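Local coordinates for muconolactone isomerase-like protein (Thermus thermophilus, PDB 1VDH) that catalyses the hydrogen peroxide-dependent, stepwise oxidative decarboxylation of coproheme to heme b, the last step of coproporphyrin-dependent heme biosynthesis, and assembles as a homopentamer, at residues G46-W51 against Y62-V67; L77-G82 against P134-S139. One frame throughout, in Å; residues are numbered along the deposited sequence.

Contact 1 of 2, residues G46-W51 against Y62-V67; sequences GLVREW and YGIYQV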
ATOM      1  N   GLY A  46     -13.593  -6.875  34.266  1.00 15.11           N
ATOM      2  CA  GLY A  46     -12.565  -7.341  35.181  1.00 14.01           C
ATOM      3  C   GLY A  46     -11.187  -6.881  34.733  1.00 14.15           C
ATOM      4  O   GLY A  46     -10.370  -6.457  35.548  1.00 13.65           O
ATOM      5  N   LEU A  47     -10.929  -6.960  33.429  1.00 13.83           N
ATOM      6  CA  LEU A  47      -9.647  -6.530  32.877  1.00 13.66           C
ATOM      7  C   LEU A  47      -9.453  -5.017  33.043  1.00 13.70           C
ATOM      8  O   LEU A  47      -8.405  -4.567  33.514  1.00 12.92           O
ATOM      9  CB  LEU A  47      -9.549  -6.913  31.396  1.00 14.31           C
ATOM     10  CG  LEU A  47      -8.292  -6.450  30.655  1.00 16.14           C
ATOM     11  CD1 LEU A  47      -7.030  -6.956  31.357  1.00 15.18           C
ATOM     12  CD2 LEU A  47      -8.348  -6.931  29.219  1.00 17.31           C
ATOM     13  N   VAL A  48     -10.470  -4.248  32.657  1.00 14.32           N
ATOM     14  CA  VAL A  48     -10.437  -2.787  32.754  1.00 15.07           C
ATOM     15  C   VAL A  48     -10.304  -2.343  34.212  1.00 16.15           C
ATOM     16  O   VAL A  48      -9.715  -1.303  34.503  1.00 16.58           O
ATOM     17  CB  VAL A  48     -11.698  -2.159  32.113  1.00 17.08           C
ATOM     18  CG1 VAL A  48     -11.700  -0.640  32.298  1.00 18.11           C
ATOM     19  CG2 VAL A  48     -11.747  -2.498  30.628  1.00 17.56           C
ATOM     20  N   ARG A  49     -10.842  -3.150  35.123  1.00 18.43           N
ATOM     21  CA  ARG A  49     -10.762  -2.862  36.550  1.00 18.62           C
ATOM     22  C   ARG A  49      -9.299  -2.930  36.991  1.00 16.35           C
ATOM     23  O   ARG A  49      -8.851  -2.116  37.796  1.00 15.90           O
ATOM     24  CB  ARG A  49     -11.617  -3.860  37.339  1.00 22.61           C
ATOM     25  CG  ARG A  49     -11.655  -3.615  38.838  1.00 27.63           C
ATOM     26  CD  ARG A  49     -12.787  -4.398  39.493  1.00 32.70           C
ATOM     27  NE  ARG A  49     -12.626  -5.844  39.355  1.00 35.52           N
ATOM     28  CZ  ARG A  49     -13.564  -6.670  38.893  1.00 37.36           C
ATOM     29  NH1 ARG A  49     -13.316  -7.972  38.812  1.00 37.20           N
ATOM     30  NH2 ARG A  49     -14.741  -6.198  38.491  1.00 37.03           N
ATOM     31  N   GLU A  50      -8.554  -3.886  36.438  1.00 15.37           N
ATOM     32  CA  GLU A  50      -7.136  -4.038  36.755  1.00 14.32           C
ATOM     33  C   GLU A  50      -6.370  -2.785  36.333  1.00 13.37           C
ATOM     34  O   GLU A  50      -5.513  -2.294  37.068  1.00 12.02           O
ATOM     35  CB  GLU A  50      -6.550  -5.268  36.048  1.00 17.22           C
ATOM     36  CG  GLU A  50      -7.099  -6.599  36.559  1.00 20.66           C
ATOM     37  CD  GLU A  50      -6.569  -7.808  35.798  1.00 22.71           C
ATOM     38  OE1 GLU A  50      -7.265  -8.842  35.794  1.00 25.36           O
ATOM     39  OE2 GLU A  50      -5.467  -7.735  35.209  1.00 25.10           O
ATOM     40  N   TRP A  51      -6.687  -2.270  35.147  1.00 12.73           N
ATOM     41  CA  TRP A  51      -6.035  -1.066  34.635  1.00 12.15           C
ATOM     42  C   TRP A  51      -6.396   0.120  35.537  1.00 13.68           C
ATOM     43  O   TRP A  51      -5.551   0.958  35.854  1.00 14.00           O
ATOM     44  CB  TRP A  51      -6.490  -0.791  33.194  1.00 11.35           C
ATOM     45  CG  TRP A  51      -6.153  -1.886  32.208  1.00 10.21           C
ATOM     46  CD1 TRP A  51      -5.323  -2.958  32.414  1.00 11.50           C
ATOM     47  CD2 TRP A  51      -6.616  -1.993  30.856  1.00 10.45           C
ATOM     48  NE1 TRP A  51      -5.240  -3.719  31.272  1.00  9.32           N
ATOM     49  CE2 TRP A  51      -6.022  -3.150  30.301  1.00 10.82           C
ATOM     50  CE3 TRP A  51      -7.475  -1.223  30.058  1.00 10.66           C
ATOM     51  CZ2 TRP A  51      -6.261  -3.555  28.981  1.00 11.50           C
ATOM     52  CZ3 TRP A  51      -7.712  -1.627  28.743  1.00  9.84           C
ATOM     53  CH2 TRP A  51      -7.106  -2.783  28.221  1.00 10.73           C
ATOM     54  N   TYR A  62      -4.872   4.790  31.578  1.00  8.57           N
ATOM     55  CA  TYR A  62      -5.539   4.216  30.412  1.00  8.50           C
ATOM     56  C   TYR A  62      -6.764   5.014  29.972  1.00  9.39           C
ATOM     57  O   TYR A  62      -7.258   5.884  30.692  1.00 10.48           O
ATOM     58  CB  TYR A  62      -5.982   2.775  30.693  1.00  8.81           C
ATOM     59  CG  TYR A  62      -7.316   2.691  31.413  1.00 12.16           C
ATOM     60  CD1 TYR A  62      -8.485   2.374  30.718  1.00 12.17           C
ATOM     61  CD2 TYR A  62      -7.418   2.987  32.772  1.00 10.56           C
ATOM     62  CE1 TYR A  62      -9.721   2.360  31.356  1.00 13.21           C
ATOM     63  CE2 TYR A  62      -8.656   2.976  33.420  1.00 13.28           C
ATOM     64  CZ  TYR A  62      -9.800   2.662  32.704  1.00 13.67           C
ATOM     65  OH  TYR A  62     -11.026   2.648  33.331  1.00 17.64           O
ATOM     66  N   GLY A  63      -7.276   4.646  28.805  1.00  9.10           N
ATOM     67  CA  GLY A  63      -8.458   5.269  28.251  1.00  8.53           C
ATOM     68  C   GLY A  63      -8.998   4.394  27.142  1.00  7.85           C
ATOM     69  O   GLY A  63      -8.226   3.738  26.434  1.00  7.20           O
ATOM     70  N   ILE A  64     -10.321   4.313  27.032  1.00  7.56           N
ATOM     71  CA  ILE A  64     -10.956   3.523  25.974  1.00  8.62           C
ATOM     72  C   ILE A  64     -11.834   4.481  25.178  1.00  9.46           C
ATOM     73  O   ILE A  64     -12.625   5.231  25.758  1.00  9.93           O
ATOM     74  CB  ILE A  64     -11.783   2.348  26.535  1.00  9.07           C
ATOM     75  CG1 ILE A  64     -10.856   1.362  27.262  1.00  9.88           C
ATOM     76  CG2 ILE A  64     -12.524   1.634  25.400  1.00  9.01           C
ATOM     77  CD1 ILE A  64     -11.565   0.160  27.873  1.00 11.13           C
ATOM     78  N   TYR A  65     -11.700   4.447  23.854  1.00  8.21           N
ATOM     79  CA  TYR A  65     -12.440   5.368  22.996  1.00  7.28           C
ATOM     80  C   TYR A  65     -13.216   4.755  21.844  1.00  7.52           C
ATOM     81  O   TYR A  65     -12.853   3.700  21.325  1.00  7.46           O
ATOM     82  CB  TYR A  65     -11.471   6.385  22.390  1.00  5.86           C
ATOM     83  CG  TYR A  65     -10.557   7.052  23.383  1.00  4.96           C
ATOM     84  CD1 TYR A  65     -10.834   8.333  23.856  1.00  7.12           C
ATOM     85  CD2 TYR A  65      -9.406   6.413  23.838  1.00  6.05           C
ATOM     86  CE1 TYR A  65      -9.991   8.964  24.757  1.00  6.62           C
ATOM     87  CE2 TYR A  65      -8.554   7.035  24.741  1.00  8.28           C
ATOM     88  CZ  TYR A  65      -8.854   8.312  25.194  1.00  7.38           C
ATOM     89  OH  TYR A  65      -8.012   8.941  26.074  1.00  8.14           O
ATOM     90  N   GLN A  66     -14.288   5.439  21.451  1.00  6.19           N
ATOM     91  CA  GLN A  66     -15.094   5.029  20.308  1.00  6.88           C
ATOM     92  C   GLN A  66     -14.511   5.864  19.177  1.00  5.91           C
ATOM     93  O   GLN A  66     -14.600   7.090  19.198  1.00  7.51           O
ATOM     94  CB  GLN A  66     -16.570   5.381  20.507  1.00  6.76           C
ATOM     95  CG  GLN A  66     -17.444   4.963  19.325  1.00  6.17           C
ATOM     96  CD  GLN A  66     -18.923   5.228  19.548  1.00  9.34           C
ATOM     97  OE1 GLN A  66     -19.715   5.246  18.597  1.00 11.22           O
ATOM     98  NE2 GLN A  66     -19.307   5.420  20.802  1.00  6.50           N
ATOM     99  N   VAL A  67     -13.906   5.198  18.201  1.00  7.62           N
ATOM    100  CA  VAL A  67     -13.254   5.878  17.085  1.00  6.47           C
ATOM    101  C   VAL A  67     -14.129   5.968  15.835  1.00  7.22           C
ATOM    102  O   VAL A  67     -14.679   4.973  15.381  1.00  7.36           O
ATOM    103  CB  VAL A  67     -11.912   5.171  16.738  1.00  6.17           C
ATOM    104  CG1 VAL A  67     -11.148   5.947  15.663  1.00  4.55           C
ATOM    105  CG2 VAL A  67     -11.055   5.028  17.988  1.00  7.38           C
TER

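Contact 2 of 2, residues L77-G82 against P134-S139; sequences LNLRPG and PRVPKS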
ATOM      1  N   LEU A  77      -6.023   2.663  24.922  1.00  7.95           N
ATOM      2  CA  LEU A  77      -4.793   3.390  25.200  1.00  7.87           C
ATOM      3  C   LEU A  77      -4.293   3.054  26.595  1.00  8.09           C
ATOM      4  O   LEU A  77      -5.041   3.160  27.569  1.00  7.66           O
ATOM      5  CB  LEU A  77      -5.034   4.902  25.079  1.00  5.80           C
ATOM      6  CG  LEU A  77      -3.880   5.842  25.466  1.00  8.09           C
ATOM      7  CD1 LEU A  77      -2.654   5.569  24.602  1.00  6.01           C
ATOM      8  CD2 LEU A  77      -4.317   7.299  25.315  1.00  6.83           C
ATOM      9  N   ASN A  78      -3.026   2.660  26.684  1.00  7.87           N
ATOM     10  CA  ASN A  78      -2.416   2.311  27.962  1.00  8.66           C
ATOM     11  C   ASN A  78      -1.009   2.861  28.095  1.00  9.06           C
ATOM     12  O   ASN A  78      -0.245   2.891  27.128  1.00  8.85           O
ATOM     13  CB  ASN A  78      -2.377   0.788  28.150  1.00  7.21           C
ATOM     14  CG  ASN A  78      -3.663   0.238  28.720  1.00  9.36           C
ATOM     15  OD1 ASN A  78      -3.921   0.354  29.918  1.00  9.48           O
ATOM     16  ND2 ASN A  78      -4.473  -0.383  27.869  1.00  7.40           N
ATOM     17  N   LEU A  79      -0.692   3.341  29.295  1.00  8.26           N
ATOM     18  CA  LEU A  79       0.631   3.873  29.604  1.00  8.14           C
ATOM     19  C   LEU A  79       1.129   3.123  30.838  1.00  9.74           C
ATOM     20  O   LEU A  79       0.363   2.899  31.775  1.00  8.94           O
ATOM     21  CB  LEU A  79       0.580   5.380  29.885  1.00  7.70           C
ATOM     22  CG  LEU A  79       0.383   6.314  28.685  1.00  9.27           C
ATOM     23  CD1 LEU A  79      -1.092   6.422  28.335  1.00  9.53           C
ATOM     24  CD2 LEU A  79       0.951   7.696  29.002  1.00  9.22           C
ATOM     25  N   ARG A  80       2.393   2.702  30.814  1.00  9.91           N
ATOM     26  CA  ARG A  80       2.987   1.946  31.922  1.00 10.93           C
ATOM     27  C   ARG A  80       4.463   2.321  32.066  1.00 12.13           C
ATOM     28  O   ARG A  80       5.043   2.925  31.163  1.00 12.06           O
ATOM     29  CB  ARG A  80       2.890   0.437  31.649  1.00  9.24           C
ATOM     30  CG  ARG A  80       1.485  -0.131  31.461  1.00  9.65           C
ATOM     31  CD  ARG A  80       0.677  -0.156  32.755  1.00  9.18           C
ATOM     32  NE  ARG A  80      -0.548  -0.936  32.583  1.00  7.69           N
ATOM     33  CZ  ARG A  80      -1.693  -0.461  32.099  1.00  8.94           C
ATOM     34  NH1 ARG A  80      -1.803   0.818  31.747  1.00  9.24           N
ATOM     35  NH2 ARG A  80      -2.708  -1.287  31.887  1.00  8.42           N
ATOM     36  N   PRO A  81       5.088   1.972  33.209  1.00 13.00           N
ATOM     37  CA  PRO A  81       6.503   2.272  33.472  1.00 13.63           C
ATOM     38  C   PRO A  81       7.491   1.506  32.576  1.00 14.55           C
ATOM     39  O   PRO A  81       8.694   1.767  32.621  1.00 18.65           O
ATOM     40  CB  PRO A  81       6.676   1.868  34.942  1.00 14.25           C
ATOM     41  CG  PRO A  81       5.307   2.008  35.513  1.00 13.98           C
ATOM     42  CD  PRO A  81       4.446   1.432  34.421  1.00 13.78           C
ATOM     43  N   GLY A  82       6.986   0.576  31.768  1.00 13.11           N
ATOM     44  CA  GLY A  82       7.853  -0.195  30.884  1.00 10.81           C
ATOM     45  C   GLY A  82       7.093  -0.953  29.809  1.00  9.55           C
ATOM     46  O   GLY A  82       5.863  -0.879  29.750  1.00  9.35           O
ATOM     47  N   PRO A 134       2.025  11.336  32.273  1.00  9.21           N
ATOM     48  CA  PRO A 134       0.713  11.938  32.016  1.00  9.19           C
ATOM     49  C   PRO A 134      -0.468  10.986  32.166  1.00 10.29           C
ATOM     50  O   PRO A 134      -0.458   9.869  31.640  1.00 10.22           O
ATOM     51  CB  PRO A 134       0.851  12.431  30.576  1.00  8.49           C
ATOM     52  CG  PRO A 134       1.679  11.341  29.944  1.00  6.40           C
ATOM     53  CD  PRO A 134       2.744  11.081  31.007  1.00  8.04           C
ATOM     54  N   ARG A 135      -1.471  11.425  32.917  1.00  9.32           N
ATOM     55  CA  ARG A 135      -2.679  10.634  33.108  1.00 10.30           C
ATOM     56  C   ARG A 135      -3.648  10.976  31.994  1.00  9.68           C
ATOM     57  O   ARG A 135      -3.772  12.138  31.610  1.00 10.03           O
ATOM     58  CB  ARG A 135      -3.337  10.938  34.457  1.00 10.84           C
ATOM     59  CG  ARG A 135      -2.872  10.058  35.602  1.00 13.69           C
ATOM     60  CD  ARG A 135      -1.411  10.296  35.955  1.00 14.82           C
ATOM     61  NE  ARG A 135      -1.051   9.612  37.194  1.00 13.47           N
ATOM     62  CZ  ARG A 135       0.141   9.688  37.778  1.00 14.90           C
ATOM     63  NH1 ARG A 135       0.362   9.031  38.912  1.00 12.71           N
ATOM     64  NH2 ARG A 135       1.118  10.394  37.221  1.00 12.77           N
ATOM     65  N   VAL A 136      -4.321   9.958  31.470  1.00 10.32           N
ATOM     66  CA  VAL A 136      -5.295  10.137  30.401  1.00  9.80           C
ATOM     67  C   VAL A 136      -6.576  10.751  30.979  1.00 10.87           C
ATOM     68  O   VAL A 136      -7.150  10.212  31.926  1.00  9.42           O
ATOM     69  CB  VAL A 136      -5.637   8.775  29.754  1.00 11.08           C
ATOM     70  CG1 VAL A 136      -6.707   8.939  28.712  1.00  9.47           C
ATOM     71  CG2 VAL A 136      -4.390   8.153  29.145  1.00  9.82           C
ATOM     72  N   PRO A 137      -7.028  11.899  30.432  1.00 10.47           N
ATOM     73  CA  PRO A 137      -8.249  12.546  30.930  1.00 10.00           C
ATOM     74  C   PRO A 137      -9.484  11.658  30.770  1.00 11.40           C
ATOM     75  O   PRO A 137      -9.567  10.842  29.845  1.00  9.96           O
ATOM     76  CB  PRO A 137      -8.317  13.845  30.112  1.00 11.33           C
ATOM     77  CG  PRO A 137      -7.531  13.540  28.881  1.00 12.01           C
ATOM     78  CD  PRO A 137      -6.381  12.721  29.393  1.00  9.57           C
ATOM     79  N   LYS A 138     -10.436  11.806  31.687  1.00 12.03           N
ATOM     80  CA  LYS A 138     -11.629  10.966  31.691  1.00 13.16           C
ATOM     81  C   LYS A 138     -12.908  11.536  31.086  1.00 14.87           C
ATOM     82  O   LYS A 138     -14.006  11.212  31.533  1.00 15.78           O
ATOM     83  CB  LYS A 138     -11.902  10.480  33.116  1.00 15.83           C
ATOM     84  CG  LYS A 138     -10.678   9.888  33.802  1.00 16.81           C
ATOM     85  CD  LYS A 138     -10.166   8.666  33.064  1.00 18.79           C
ATOM     86  CE  LYS A 138      -8.915   8.122  33.721  1.00 19.99           C
ATOM     87  NZ  LYS A 138      -8.449   6.884  33.049  1.00 22.31           N
ATOM     88  N   SER A 139     -12.763  12.345  30.047  1.00 14.33           N
ATOM     89  CA  SER A 139     -13.907  12.934  29.362  1.00 14.80           C
ATOM     90  C   SER A 139     -13.410  13.517  28.052  1.00 13.77           C
ATOM     91  O   SER A 139     -12.206  13.567  27.805  1.00 14.63           O
ATOM     92  CB  SER A 139     -14.535  14.049  30.209  1.00 15.69           C
ATOM     93  OG  SER A 139     -13.631  15.125  30.396  1.00 20.29           O
TER

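Contact 1 of 2, residues G46-W51 against Y62-V67
Helix-on-sheet packing in the dimeric alpha-beta barrel fold of the chlorite dismutase family brings Val48 and Trp51, one turn apart on helix 34-56, onto Tyr62 and Ile64 of strand 61-67. The short helix and strand segments run at 141° to each other, their axes 9.8 Å apart at closest approach. Tyr62 is at the centre of the contact. With its CG between the backbone N and the carbonyl carbon (chi1 84°), the ring is turned against the helix and offers a face to Trp51. Trp51 CB lies over that face, 4.2 Å from the Tyr62 ring centroid, in a CH-pi contact. The edge of the Trp51 indole faces the Tyr62 ring in an offset edge-to-face stack, Trp51 CE3 3.8 Å from Tyr62 CD1 and the planes at 60°. Farther along the phenol, which it crosses at about a right angle, Val48 CG1 lies 3.5 Å from Tyr62 OH and also touches CE1. Val48 CG2 meets Ile64 CD1 tip to tip at 3.8 Å, and this same isoleucine methyl lies 4.3 Å from Trp51 CZ3. A leucine in place of Tyr62 would probably leave Trp51 without its aromatic partner and Val48 CG1 without the outer phenol to rest on. The contact is buried and apolar, but charge gathers around its aromatic rings: Arg80 makes a cation-pi contact with Trp51, and Lys138 makes one with Tyr62. Trp51 also touches Ala89 of helix 83-95 and Asn78 of strand 74-80, while strand 61-67 is paired between strands 74-80 and 227-237, so the helix is seated on both its neighbouring helix and the sheet.

Contact 2 of 2, residues L77-G82 against P134-S139
Leu77 and Leu79, two residues apart on strand 74-80, direct their side chains from the antiparallel sheet of the chlorite dismutase fold onto Val136 and Pro134 in the irregular connection between strands 102-116 and 141-152. Both leucines slant across the valine. Val136 CG2 is shared between them, 3.9 Å from Leu77 CD2 and 3.8 Å from Leu79 CD1. The leucines reach this common methyl from different starting rotations: Leu77 has CG anti to the backbone N (chi1 174°), whereas in Leu79 CG is anti to the carbonyl carbon (chi1 -74°). Leu79 spreads its two branches over two partners. While CD1 goes to the valine, Leu79 CD2 meets the proline, 3.8 Å from Pro134 CG, with the side chains crossing at about a right angle. Leu79 CD2 also sits 3.7 Å from Pro134 O, so it touches both ring and backbone of the proline. The connection is further fixed by a hydrogen bond from Val136 N to Ser61 OG, and Val17 of strand 10-24 touches both leucines. Pro134 lies near the predicted coproheme-binding Arg131, their side chains about 6 Å apart, which places this packing beside the probable ligand pocket. Asn78 points away from the connection, and on its side of the strand the guanidinium of Arg80 is turned back along the chain. Arg80 NH1 and NH2 both make weak hydrogen bonds to Asn78 OD1, and Arg80 NH1 donates a straighter one to Leu79 O at 3.0 Å, with an N-H...O angle of 169° and the donor above the carbonyl plane.

Overall arrangement
From the N terminus, helix 34-56 leads into strand 61-67, and contact 1 closes the short loop between them, with ten residues separating its segments. The chain then turns into the antiparallel neighbour, strand 74-80, where contact 2 opens. It closes only after 51 residues, through helix 83-95 and strand 102-116, when the connection ahead of strand 141-152 returns to the sheet. The two closures are thus in series, neither enclosing nor crossing the other. Their centres are 10 Å apart, joined by the backbone pairing of Gly63 with Leu77 and by Lys138, which hydrogen-bonds to Tyr62 O. Together they tie a helix and a long connection to two adjacent strands.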